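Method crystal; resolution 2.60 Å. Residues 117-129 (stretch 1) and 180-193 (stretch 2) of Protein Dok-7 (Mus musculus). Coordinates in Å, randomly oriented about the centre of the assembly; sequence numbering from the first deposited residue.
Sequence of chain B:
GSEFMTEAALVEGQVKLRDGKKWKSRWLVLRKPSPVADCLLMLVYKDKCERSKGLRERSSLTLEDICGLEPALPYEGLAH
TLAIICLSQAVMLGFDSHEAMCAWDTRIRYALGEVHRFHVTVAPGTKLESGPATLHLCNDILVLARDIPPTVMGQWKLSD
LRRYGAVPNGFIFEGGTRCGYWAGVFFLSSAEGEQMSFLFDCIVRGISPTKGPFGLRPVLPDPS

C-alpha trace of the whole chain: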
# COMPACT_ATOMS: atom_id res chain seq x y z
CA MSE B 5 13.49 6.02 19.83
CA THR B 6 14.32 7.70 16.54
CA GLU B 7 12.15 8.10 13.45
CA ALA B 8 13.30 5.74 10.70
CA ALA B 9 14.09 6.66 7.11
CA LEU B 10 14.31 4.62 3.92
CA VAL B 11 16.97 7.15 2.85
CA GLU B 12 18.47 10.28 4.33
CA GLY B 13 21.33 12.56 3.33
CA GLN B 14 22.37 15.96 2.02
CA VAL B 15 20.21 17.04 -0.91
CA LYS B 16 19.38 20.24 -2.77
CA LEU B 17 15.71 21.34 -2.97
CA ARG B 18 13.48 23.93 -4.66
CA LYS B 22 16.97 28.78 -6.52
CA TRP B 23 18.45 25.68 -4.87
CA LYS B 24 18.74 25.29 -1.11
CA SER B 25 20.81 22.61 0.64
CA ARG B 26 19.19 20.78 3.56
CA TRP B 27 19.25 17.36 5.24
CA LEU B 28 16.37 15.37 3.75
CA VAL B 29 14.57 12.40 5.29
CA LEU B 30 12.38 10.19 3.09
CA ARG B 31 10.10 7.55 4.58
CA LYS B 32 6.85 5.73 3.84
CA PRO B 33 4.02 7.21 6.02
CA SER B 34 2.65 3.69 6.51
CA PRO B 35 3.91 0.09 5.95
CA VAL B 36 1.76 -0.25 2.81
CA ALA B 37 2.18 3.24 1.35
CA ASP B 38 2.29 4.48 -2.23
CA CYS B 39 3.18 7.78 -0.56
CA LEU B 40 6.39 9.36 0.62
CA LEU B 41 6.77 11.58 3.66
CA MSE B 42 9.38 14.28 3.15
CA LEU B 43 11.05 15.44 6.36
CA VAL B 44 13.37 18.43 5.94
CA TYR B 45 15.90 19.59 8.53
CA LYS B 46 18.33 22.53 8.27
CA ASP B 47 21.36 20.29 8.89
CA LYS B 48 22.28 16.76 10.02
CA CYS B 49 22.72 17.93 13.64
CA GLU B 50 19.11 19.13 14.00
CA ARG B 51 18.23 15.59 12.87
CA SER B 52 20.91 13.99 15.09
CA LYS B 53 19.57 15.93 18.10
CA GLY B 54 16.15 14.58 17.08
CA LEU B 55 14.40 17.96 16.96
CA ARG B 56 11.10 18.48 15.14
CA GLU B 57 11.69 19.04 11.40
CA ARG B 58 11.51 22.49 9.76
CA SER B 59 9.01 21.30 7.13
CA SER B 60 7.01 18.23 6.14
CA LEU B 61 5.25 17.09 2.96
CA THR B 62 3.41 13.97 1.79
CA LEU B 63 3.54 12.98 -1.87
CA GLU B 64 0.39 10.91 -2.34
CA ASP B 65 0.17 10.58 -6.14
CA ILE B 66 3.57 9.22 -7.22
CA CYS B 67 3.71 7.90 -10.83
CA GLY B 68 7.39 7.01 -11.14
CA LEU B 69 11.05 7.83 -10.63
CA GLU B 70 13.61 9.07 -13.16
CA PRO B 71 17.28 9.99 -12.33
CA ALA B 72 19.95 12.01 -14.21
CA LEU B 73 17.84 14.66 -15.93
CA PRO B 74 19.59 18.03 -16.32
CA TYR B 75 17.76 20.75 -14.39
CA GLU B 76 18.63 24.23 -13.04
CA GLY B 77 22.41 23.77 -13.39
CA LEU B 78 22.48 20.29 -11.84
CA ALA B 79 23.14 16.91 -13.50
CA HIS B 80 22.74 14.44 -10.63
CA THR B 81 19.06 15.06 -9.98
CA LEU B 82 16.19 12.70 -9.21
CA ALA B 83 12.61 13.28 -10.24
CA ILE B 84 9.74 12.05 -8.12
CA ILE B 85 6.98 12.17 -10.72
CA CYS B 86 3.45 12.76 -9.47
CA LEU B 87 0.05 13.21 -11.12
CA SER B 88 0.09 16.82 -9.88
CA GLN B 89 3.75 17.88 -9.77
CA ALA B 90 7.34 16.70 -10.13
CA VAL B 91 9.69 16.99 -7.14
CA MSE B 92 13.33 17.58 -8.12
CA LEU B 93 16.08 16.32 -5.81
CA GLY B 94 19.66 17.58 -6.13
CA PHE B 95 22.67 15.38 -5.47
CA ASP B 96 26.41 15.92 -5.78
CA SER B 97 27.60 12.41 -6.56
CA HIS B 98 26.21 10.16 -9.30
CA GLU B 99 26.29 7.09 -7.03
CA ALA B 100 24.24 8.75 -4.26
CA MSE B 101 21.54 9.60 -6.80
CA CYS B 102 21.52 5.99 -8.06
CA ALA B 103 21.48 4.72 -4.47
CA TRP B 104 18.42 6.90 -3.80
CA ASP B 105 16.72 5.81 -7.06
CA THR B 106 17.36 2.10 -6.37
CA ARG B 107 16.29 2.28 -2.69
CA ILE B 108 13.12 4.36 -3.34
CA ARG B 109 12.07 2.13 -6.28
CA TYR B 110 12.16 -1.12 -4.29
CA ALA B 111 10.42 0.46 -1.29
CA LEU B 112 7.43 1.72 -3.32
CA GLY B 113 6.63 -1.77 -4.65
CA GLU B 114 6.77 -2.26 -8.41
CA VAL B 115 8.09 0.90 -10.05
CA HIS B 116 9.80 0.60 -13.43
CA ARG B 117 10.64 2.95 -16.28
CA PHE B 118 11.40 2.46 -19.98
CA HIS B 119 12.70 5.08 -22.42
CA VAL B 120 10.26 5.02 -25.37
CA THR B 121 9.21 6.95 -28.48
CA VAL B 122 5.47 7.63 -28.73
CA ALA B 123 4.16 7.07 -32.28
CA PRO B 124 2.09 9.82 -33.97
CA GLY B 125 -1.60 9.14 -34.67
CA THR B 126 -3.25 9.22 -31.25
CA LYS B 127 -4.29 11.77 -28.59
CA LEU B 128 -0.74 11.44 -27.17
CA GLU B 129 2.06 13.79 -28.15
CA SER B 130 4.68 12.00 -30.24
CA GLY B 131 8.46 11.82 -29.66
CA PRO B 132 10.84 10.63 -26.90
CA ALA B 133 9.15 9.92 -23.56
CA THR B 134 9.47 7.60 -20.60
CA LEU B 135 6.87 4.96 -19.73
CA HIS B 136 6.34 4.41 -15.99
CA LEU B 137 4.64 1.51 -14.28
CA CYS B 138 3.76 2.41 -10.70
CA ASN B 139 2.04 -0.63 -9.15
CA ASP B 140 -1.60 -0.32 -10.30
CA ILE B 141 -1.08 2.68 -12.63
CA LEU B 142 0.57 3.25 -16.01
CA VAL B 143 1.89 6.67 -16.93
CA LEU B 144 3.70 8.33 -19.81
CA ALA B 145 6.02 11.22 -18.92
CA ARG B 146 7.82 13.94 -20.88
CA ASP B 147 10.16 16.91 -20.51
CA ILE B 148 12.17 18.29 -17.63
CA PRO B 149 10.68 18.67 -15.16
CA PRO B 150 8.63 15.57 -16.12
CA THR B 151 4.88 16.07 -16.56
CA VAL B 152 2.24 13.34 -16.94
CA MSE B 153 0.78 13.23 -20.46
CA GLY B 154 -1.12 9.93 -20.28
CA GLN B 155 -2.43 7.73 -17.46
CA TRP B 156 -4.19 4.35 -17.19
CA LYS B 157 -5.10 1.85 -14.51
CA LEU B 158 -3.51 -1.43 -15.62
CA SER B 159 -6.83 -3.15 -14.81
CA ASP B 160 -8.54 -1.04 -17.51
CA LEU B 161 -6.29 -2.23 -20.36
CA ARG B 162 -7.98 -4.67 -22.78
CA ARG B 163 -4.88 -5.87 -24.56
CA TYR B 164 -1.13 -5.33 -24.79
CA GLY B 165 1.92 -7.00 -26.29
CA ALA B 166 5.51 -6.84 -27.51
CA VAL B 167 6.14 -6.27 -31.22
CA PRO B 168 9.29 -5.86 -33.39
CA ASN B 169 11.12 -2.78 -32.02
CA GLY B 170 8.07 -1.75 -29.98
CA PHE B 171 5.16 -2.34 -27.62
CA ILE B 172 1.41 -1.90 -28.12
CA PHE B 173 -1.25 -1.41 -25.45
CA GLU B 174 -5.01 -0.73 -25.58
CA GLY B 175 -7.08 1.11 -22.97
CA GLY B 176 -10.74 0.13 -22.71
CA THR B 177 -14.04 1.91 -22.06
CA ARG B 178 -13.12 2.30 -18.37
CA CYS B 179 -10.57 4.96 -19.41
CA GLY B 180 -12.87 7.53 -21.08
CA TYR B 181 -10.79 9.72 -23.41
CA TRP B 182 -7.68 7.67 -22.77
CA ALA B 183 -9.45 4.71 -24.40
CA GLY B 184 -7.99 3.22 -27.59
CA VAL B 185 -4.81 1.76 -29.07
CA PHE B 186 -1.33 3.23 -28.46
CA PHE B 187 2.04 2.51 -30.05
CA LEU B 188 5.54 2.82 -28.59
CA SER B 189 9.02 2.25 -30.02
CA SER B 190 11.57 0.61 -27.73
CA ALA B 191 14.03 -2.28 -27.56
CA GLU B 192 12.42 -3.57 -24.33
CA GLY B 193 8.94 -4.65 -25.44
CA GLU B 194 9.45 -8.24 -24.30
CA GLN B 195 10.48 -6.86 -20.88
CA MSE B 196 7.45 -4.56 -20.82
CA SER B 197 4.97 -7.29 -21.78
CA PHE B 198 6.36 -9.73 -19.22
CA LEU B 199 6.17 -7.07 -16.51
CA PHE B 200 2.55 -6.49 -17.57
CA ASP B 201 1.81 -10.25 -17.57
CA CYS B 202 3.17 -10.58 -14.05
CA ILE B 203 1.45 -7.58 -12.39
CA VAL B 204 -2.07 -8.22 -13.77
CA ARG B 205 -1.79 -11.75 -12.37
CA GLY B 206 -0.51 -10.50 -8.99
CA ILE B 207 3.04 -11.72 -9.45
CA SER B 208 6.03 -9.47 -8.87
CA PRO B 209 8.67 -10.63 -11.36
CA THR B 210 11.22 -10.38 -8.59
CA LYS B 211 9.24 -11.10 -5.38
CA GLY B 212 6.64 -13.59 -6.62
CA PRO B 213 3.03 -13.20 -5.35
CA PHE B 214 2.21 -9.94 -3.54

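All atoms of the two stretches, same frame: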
# COMPACT_ATOMS: atom_id res chain seq x y z
N ARG B 117 10.70 1.94 -15.24
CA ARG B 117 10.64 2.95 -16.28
C ARG B 117 11.36 2.47 -17.53
O ARG B 117 12.39 1.81 -17.45
CB ARG B 117 11.21 4.28 -15.78
CG ARG B 117 12.69 4.47 -16.04
CD ARG B 117 13.24 5.70 -15.38
NE ARG B 117 14.05 5.34 -14.23
CZ ARG B 117 15.33 4.98 -14.30
NH1 ARG B 117 15.95 4.97 -15.48
NH2 ARG B 117 15.99 4.65 -13.20
N PHE B 118 10.81 2.82 -18.69
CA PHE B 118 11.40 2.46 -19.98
C PHE B 118 11.40 3.67 -20.90
O PHE B 118 10.34 4.27 -21.14
CB PHE B 118 10.61 1.33 -20.64
CG PHE B 118 10.42 0.11 -19.78
CD1 PHE B 118 11.25 -0.99 -19.93
CD2 PHE B 118 9.41 0.06 -18.82
CE1 PHE B 118 11.07 -2.13 -19.14
CE2 PHE B 118 9.23 -1.06 -18.03
CZ PHE B 118 10.06 -2.16 -18.20
N HIS B 119 12.57 4.02 -21.42
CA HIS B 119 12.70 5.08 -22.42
C HIS B 119 12.05 4.63 -23.73
O HIS B 119 12.48 3.64 -24.34
CB HIS B 119 14.17 5.45 -22.66
CG HIS B 119 14.82 6.17 -21.52
ND1 HIS B 119 16.02 5.78 -20.97
CD2 HIS B 119 14.41 7.24 -20.79
CE1 HIS B 119 16.34 6.59 -19.98
NE2 HIS B 119 15.38 7.49 -19.85
N VAL B 120 11.02 5.35 -24.16
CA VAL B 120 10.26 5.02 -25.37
C VAL B 120 10.06 6.23 -26.30
O VAL B 120 10.30 7.38 -25.92
CB VAL B 120 8.86 4.42 -25.03
CG1 VAL B 120 8.99 3.19 -24.12
CG2 VAL B 120 7.94 5.48 -24.41
N THR B 121 9.63 5.94 -27.53
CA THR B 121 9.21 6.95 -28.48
C THR B 121 7.74 6.73 -28.80
O THR B 121 7.37 5.66 -29.30
CB THR B 121 10.02 6.85 -29.79
OG1 THR B 121 11.42 6.69 -29.48
CG2 THR B 121 9.82 8.10 -30.65
N VAL B 122 6.92 7.72 -28.50
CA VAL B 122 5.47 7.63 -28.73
C VAL B 122 5.15 7.92 -30.20
O VAL B 122 5.44 9.00 -30.71
CB VAL B 122 4.66 8.57 -27.78
CG1 VAL B 122 3.15 8.43 -28.02
CG2 VAL B 122 4.99 8.29 -26.31
N ALA B 123 4.53 6.95 -30.87
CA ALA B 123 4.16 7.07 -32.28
C ALA B 123 3.07 8.11 -32.51
O ALA B 123 2.13 8.21 -31.71
CB ALA B 123 3.71 5.72 -32.83
N PRO B 124 3.18 8.91 -33.60
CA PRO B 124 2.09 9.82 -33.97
C PRO B 124 0.84 9.07 -34.42
O PRO B 124 0.94 7.95 -34.92
CB PRO B 124 2.67 10.63 -35.13
CG PRO B 124 3.77 9.79 -35.67
CD PRO B 124 4.33 9.02 -34.51
N GLY B 125 -0.32 9.70 -34.24
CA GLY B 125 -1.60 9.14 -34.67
C GLY B 125 -2.70 9.19 -33.62
O GLY B 125 -3.88 9.15 -33.96
N THR B 126 -2.30 9.28 -32.36
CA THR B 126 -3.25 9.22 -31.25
C THR B 126 -3.41 10.58 -30.56
O THR B 126 -2.88 11.58 -31.03
CB THR B 126 -2.81 8.15 -30.21
OG1 THR B 126 -1.71 8.66 -29.43
CG2 THR B 126 -2.39 6.85 -30.90
N LYS B 127 -4.16 10.59 -29.45
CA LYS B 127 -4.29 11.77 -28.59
C LYS B 127 -2.96 12.18 -27.95
O LYS B 127 -2.77 13.33 -27.58
CB LYS B 127 -5.33 11.51 -27.48
CG LYS B 127 -6.56 12.44 -27.44
CD LYS B 127 -7.79 11.85 -28.15
CE LYS B 127 -7.93 12.41 -29.57
NZ LYS B 127 -8.93 11.65 -30.39
N LEU B 128 -2.04 11.22 -27.81
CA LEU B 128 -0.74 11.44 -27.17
C LEU B 128 0.22 12.20 -28.07
O LEU B 128 0.29 11.95 -29.28
CB LEU B 128 -0.09 10.10 -26.78
CG LEU B 128 -0.78 9.09 -25.86
CD1 LEU B 128 -0.01 7.78 -25.89
CD2 LEU B 128 -0.89 9.60 -24.44
N GLU B 129 0.97 13.11 -27.47
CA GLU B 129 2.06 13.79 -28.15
C GLU B 129 3.13 12.77 -28.53
O GLU B 129 3.48 11.90 -27.74
CB GLU B 129 2.66 14.85 -27.23
CG GLU B 129 3.62 15.80 -27.93
CD GLU B 129 4.32 16.75 -26.97
OE1 GLU B 129 4.06 16.69 -25.74
OE2 GLU B 129 5.14 17.56 -27.46
N GLY B 180 -12.17 6.60 -20.18
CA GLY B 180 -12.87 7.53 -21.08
C GLY B 180 -12.19 8.03 -22.34
O GLY B 180 -12.35 7.42 -23.41
N TYR B 181 -11.48 9.15 -22.24
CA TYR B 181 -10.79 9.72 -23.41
C TYR B 181 -9.36 9.23 -23.55
O TYR B 181 -8.67 9.61 -24.49
CB TYR B 181 -10.84 11.26 -23.43
CG TYR B 181 -12.16 11.82 -23.93
CD1 TYR B 181 -12.99 11.08 -24.77
CD2 TYR B 181 -12.55 13.11 -23.57
CE1 TYR B 181 -14.20 11.61 -25.22
CE2 TYR B 181 -13.76 13.64 -24.02
CZ TYR B 181 -14.57 12.89 -24.84
OH TYR B 181 -15.76 13.43 -25.28
N TRP B 182 -8.94 8.39 -22.62
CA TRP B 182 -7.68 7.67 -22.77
C TRP B 182 -7.89 6.27 -23.37
O TRP B 182 -6.94 5.50 -23.51
CB TRP B 182 -6.91 7.61 -21.45
CG TRP B 182 -6.15 8.88 -21.17
CD1 TRP B 182 -6.04 9.52 -19.97
CD2 TRP B 182 -5.40 9.66 -22.12
NE1 TRP B 182 -5.27 10.65 -20.11
CE2 TRP B 182 -4.86 10.76 -21.41
CE3 TRP B 182 -5.12 9.53 -23.48
CZ2 TRP B 182 -4.07 11.73 -22.03
CZ3 TRP B 182 -4.34 10.50 -24.10
CH2 TRP B 182 -3.82 11.58 -23.37
N ALA B 183 -9.13 5.96 -23.74
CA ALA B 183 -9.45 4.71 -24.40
C ALA B 183 -8.79 4.64 -25.78
O ALA B 183 -8.51 5.68 -26.39
CB ALA B 183 -10.95 4.53 -24.53
N GLY B 184 -8.52 3.43 -26.25
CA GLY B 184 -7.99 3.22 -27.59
C GLY B 184 -6.64 2.53 -27.62
O GLY B 184 -6.16 2.04 -26.60
N VAL B 185 -6.03 2.52 -28.80
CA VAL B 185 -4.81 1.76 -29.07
C VAL B 185 -3.61 2.70 -29.21
O VAL B 185 -3.67 3.70 -29.92
CB VAL B 185 -4.99 0.88 -30.33
CG1 VAL B 185 -3.82 -0.09 -30.48
CG2 VAL B 185 -6.31 0.12 -30.28
N PHE B 186 -2.52 2.38 -28.51
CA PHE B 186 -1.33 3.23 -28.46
C PHE B 186 -0.06 2.46 -28.79
O PHE B 186 0.08 1.29 -28.42
CB PHE B 186 -1.21 3.90 -27.08
CG PHE B 186 -2.41 4.72 -26.70
CD1 PHE B 186 -3.40 4.19 -25.89
CD2 PHE B 186 -2.56 6.02 -27.17
CE1 PHE B 186 -4.51 4.94 -25.54
CE2 PHE B 186 -3.66 6.79 -26.82
CZ PHE B 186 -4.65 6.24 -26.00
N PHE B 187 0.87 3.14 -29.46
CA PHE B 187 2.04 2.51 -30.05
C PHE B 187 3.33 3.15 -29.58
O PHE B 187 3.51 4.36 -29.69
CB PHE B 187 1.99 2.62 -31.58
CG PHE B 187 0.83 1.92 -32.21
CD1 PHE B 187 1.02 0.73 -32.90
CD2 PHE B 187 -0.45 2.47 -32.15
CE1 PHE B 187 -0.04 0.08 -33.50
CE2 PHE B 187 -1.53 1.83 -32.74
CZ PHE B 187 -1.33 0.64 -33.42
N LEU B 188 4.25 2.33 -29.07
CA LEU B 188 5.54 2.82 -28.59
C LEU B 188 6.70 2.08 -29.24
O LEU B 188 6.61 0.87 -29.46
CB LEU B 188 5.65 2.70 -27.06
CG LEU B 188 4.48 3.13 -26.17
CD1 LEU B 188 4.78 2.85 -24.69
CD2 LEU B 188 4.12 4.60 -26.37
N SER B 189 7.76 2.82 -29.54
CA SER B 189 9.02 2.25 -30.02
C SER B 189 9.98 2.10 -28.86
O SER B 189 10.20 3.04 -28.09
CB SER B 189 9.66 3.14 -31.09
OG SER B 189 9.01 3.01 -32.34
N SER B 190 10.55 0.90 -28.73
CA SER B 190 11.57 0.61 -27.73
C SER B 190 12.18 -0.75 -28.01
O SER B 190 11.59 -1.57 -28.70
CB SER B 190 10.97 0.60 -26.33
OG SER B 190 11.96 0.26 -25.37
N ALA B 191 13.37 -0.98 -27.45
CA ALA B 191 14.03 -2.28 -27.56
C ALA B 191 13.71 -3.21 -26.37
O ALA B 191 14.33 -4.26 -26.20
CB ALA B 191 15.54 -2.10 -27.74
N GLU B 192 12.72 -2.83 -25.56
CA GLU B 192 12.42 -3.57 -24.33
C GLU B 192 10.96 -4.03 -24.23
O GLU B 192 10.42 -4.17 -23.14
CB GLU B 192 12.82 -2.74 -23.10
CG GLU B 192 14.28 -2.31 -23.07
CD GLU B 192 14.57 -1.35 -21.95
OE1 GLU B 192 14.04 -0.22 -21.99
OE2 GLU B 192 15.34 -1.71 -21.03
N GLY B 193 10.34 -4.27 -25.38
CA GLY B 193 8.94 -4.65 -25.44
C GLY B 193 8.64 -5.97 -24.77
O GLY B 193 7.61 -6.11 -24.10

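Two stretches of Dok-7, at least 54 residues apart in sequence wherever they touch, meet along a short antiparallel ladder that continues into a hydrophobic cluster, burying 751 Å² in all. Strand 117-122 runs against strand 184-189 with their N-to-C directions 125° apart and their axes approaching to 4.6 Å, so the two are splayed rather than strictly antiparallel; the backbone pairing involves a few residues. T121 and S189 form the hydrogen-bonded pair: T121 N donates to S189 O (3.0 Å) and S189 N returns a bond to T121 O (2.9 Å), the latter almost straight at 174°. One step along, V122 and L188 make a non-hydrogen-bonded pair, their CA atoms 4.8 Å apart. The next rung comes from A123, already beyond the strand, whose N donates to F187 O at 3.0 Å. Two CA-H...O contacts supplement the ladder, V120 CA to S189 O at 3.4 Å and L188 CA to T121 O at 3.5 Å.

L188, which has the largest area covered by the other stretch (62 Å²), shares one face of the sheet with V122. Its chi1 is m and its chi2 t, and its methyls pack against both valines: L188 CD2 lies 3.8 Å from V122 CG2, and L188 CD1 lies 4.1 Å from V120 CG2. All three side chains are buried, and the pairing is purely apolar. T121 and S189 occupy the other face, where their CB atoms stand 3.9 Å apart; both residues are exposed, and small polar side chains suit that setting. Next to them A123 CB meets F187 CB at 3.8 Å, although the F187 ring leads away from the first stretch.

L128, nearly as well covered at 61 Å², anchors the contact beyond the ladder. Its CA-to-CB bond points sideways, but the end of the side chain comes nearer and places its methyls against two aromatic residues. CD1 lies 3.4 Å from F186 CD2, and CD2 lies 3.6 Å from W182 CZ3; both approaches are oblique to the rings. F186, itself buried with 57 Å² covered, also receives T126: OG1 of T126 sits at the ring edge, 3.6 Å from F186 CD2. T126 OG1 also accepts a hydrogen bond from L128 N at 3.0 Å, tying the turn together locally beside the ring. T126 CG2 packs 3.5 Å from V185 O. K127 adds its CB, 3.7 Å from W182 CZ3, while the end of its side chain leads away.

Just past the end of strand 184-189, S190 CB touches V120 CG1, in the first strand, at 3.9 Å. S190 OG accepts a hydrogen bond from E192 N (3.2 Å), bracing the backbone where E192 takes the N-cap position ahead of a helix. The E192 carboxylate then reaches back across the interface: OE1 lies 3.6 Å from F118 CD1, near the plane of the ring, where the slightly positive hydrogens of an aromatic edge favour an oxygen.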